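RNA-binding protein RMD9, mitochondrial (Saccharomyces cerevisiae S288C, PDB 7A9X) binds a dodecameric RNA motif in the 3'-UTRs of mitochondrial mRNAs and takes part in the processing or stability of these transcripts. Local coordinates at residues F337-V340 and Y341-E345. Numbering follows the deposited sequence.
Sequences FDHV and YRIWE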
# COMPACT_ATOMS: atom_id res chain seq x y z
N PHE A 337 -12.03 -6.94 21.10
CA PHE A 337 -12.41 -7.25 19.73
C PHE A 337 -13.73 -6.60 19.35
O PHE A 337 -13.92 -6.18 18.21
CB PHE A 337 -12.48 -8.76 19.52
CG PHE A 337 -12.99 -9.14 18.16
CD1 PHE A 337 -12.17 -9.06 17.05
CD2 PHE A 337 -14.31 -9.55 17.99
CE1 PHE A 337 -12.64 -9.40 15.80
CE2 PHE A 337 -14.78 -9.89 16.74
CZ PHE A 337 -13.95 -9.81 15.64
N ASP A 338 -14.67 -6.53 20.30
CA ASP A 338 -15.95 -5.90 20.02
C ASP A 338 -15.77 -4.44 19.63
O ASP A 338 -16.47 -3.93 18.74
CB ASP A 338 -16.89 -6.02 21.21
CG ASP A 338 -17.64 -7.34 21.23
OD1 ASP A 338 -17.87 -7.91 20.14
OD2 ASP A 338 -18.00 -7.82 22.32
N HIS A 339 -14.84 -3.74 20.28
CA HIS A 339 -14.56 -2.36 19.89
C HIS A 339 -13.99 -2.29 18.48
O HIS A 339 -14.38 -1.42 17.69
CB HIS A 339 -13.61 -1.71 20.89
CG HIS A 339 -13.55 -0.21 20.79
ND1 HIS A 339 -12.69 0.56 21.53
CD2 HIS A 339 -14.27 0.65 20.03
CE1 HIS A 339 -12.87 1.83 21.24
NE2 HIS A 339 -13.82 1.92 20.33
N VAL A 340 -13.07 -3.20 18.15
CA VAL A 340 -12.55 -3.29 16.79
C VAL A 340 -13.67 -3.66 15.82
O VAL A 340 -13.74 -3.12 14.71
CB VAL A 340 -11.39 -4.30 16.74
CG1 VAL A 340 -10.95 -4.54 15.30
CG2 VAL A 340 -10.23 -3.83 17.58
N TYR A 341 -14.55 -4.57 16.23
CA TYR A 341 -15.63 -5.02 15.36
C TYR A 341 -16.64 -3.91 15.11
O TYR A 341 -17.17 -3.78 14.00
CB TYR A 341 -16.30 -6.25 15.96
CG TYR A 341 -17.41 -6.84 15.13
CD1 TYR A 341 -17.19 -7.26 13.82
CD2 TYR A 341 -18.68 -7.00 15.65
CE1 TYR A 341 -18.20 -7.80 13.06
CE2 TYR A 341 -19.71 -7.55 14.90
CZ TYR A 341 -19.46 -7.95 13.60
OH TYR A 341 -20.48 -8.49 12.85
N ARG A 342 -16.92 -3.09 16.13
CA ARG A 342 -17.89 -2.01 15.96
C ARG A 342 -17.36 -0.93 15.02
O ARG A 342 -18.12 -0.38 14.21
CB ARG A 342 -18.25 -1.41 17.32
CG ARG A 342 -19.18 -2.30 18.15
CD ARG A 342 -19.65 -1.61 19.43
NE ARG A 342 -18.65 -1.68 20.50
CZ ARG A 342 -17.81 -0.70 20.80
NH1 ARG A 342 -16.94 -0.86 21.80
NH2 ARG A 342 -17.83 0.44 20.12
N ILE A 343 -16.07 -0.60 15.12
CA ILE A 343 -15.51 0.40 14.22
C ILE A 343 -15.46 -0.13 12.79
O ILE A 343 -15.75 0.59 11.83
CB ILE A 343 -14.12 0.84 14.71
CG1 ILE A 343 -14.22 1.49 16.10
CG2 ILE A 343 -13.47 1.80 13.72
CD1 ILE A 343 -15.12 2.71 16.14
N TRP A 344 -15.10 -1.41 12.64
CA TRP A 344 -15.08 -2.02 11.31
C TRP A 344 -16.46 -2.01 10.67
O TRP A 344 -16.60 -1.78 9.47
CB TRP A 344 -14.54 -3.44 11.41
CG TRP A 344 -14.58 -4.19 10.11
CD1 TRP A 344 -13.67 -4.12 9.09
CD2 TRP A 344 -15.57 -5.14 9.70
NE1 TRP A 344 -14.04 -4.96 8.07
CE2 TRP A 344 -15.20 -5.60 8.42
CE3 TRP A 344 -16.74 -5.64 10.29
CZ2 TRP A 344 -15.96 -6.53 7.71
CZ3 TRP A 344 -17.49 -6.57 9.59
CH2 TRP A 344 -17.09 -7.01 8.31
N GLU A 345 -17.51 -2.25 11.47
CA GLU A 345 -18.87 -2.23 10.94
C GLU A 345 -19.23 -0.84 10.43
O GLU A 345 -19.84 -0.70 9.36
CB GLU A 345 -19.87 -2.68 12.00
CG GLU A 345 -20.03 -4.18 12.12
CD GLU A 345 -21.12 -4.57 13.11
OE1 GLU A 345 -21.38 -3.77 14.04
OE2 GLU A 345 -21.72 -5.65 12.95
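Arg342 lays its guanidinium group beside the imidazole of His339, three residues earlier on the same helix, with the two planes only 18° apart. Between the two side chains the closest pair is Arg342 NH1 and His339 CD2 at 3.5 Å, and His339 CA lies still nearer, over one guanidinium face, 3.4 Å from Arg342 NH1. The bend at chi3 (-81°) folds the arginine back over the preceding turn, and Arg342 CG passes 3.2 Å from Asp338 O. Asp338 O also accepts the backbone hydrogen bond from Arg342 N, at 2.8 Å. The imidazole has its polar partners elsewhere: ND1 is hydrogen-bonded to Gln334 and NE2 to Glu301, which fixes the ring's orientation and probably stabilises any positive charge it carries next to the arginine. Ile343, one turn on from His339, brings CG1 to 4.0 Å from His339 CD2. On another side of the helix, Phe337 and Tyr341 both hold CG anti to the backbone N and leave in the same direction. Their ring planes are 11° apart, but with centroids 6.0 Å apart and the rings slid past each other, they barely overlap. Instead, Tyr341 CB sits over a face of the phenylalanine ring, 4.0 Å from Phe337 CE2. Four successive i to i+4 backbone bonds establish regular alpha-helix. Ile343 packs on helix 320-334 and Trp344 on helix 357-374, as expected for the second helix of a pentatricopeptide-repeat hairpin, consistent with assignment to PPR5.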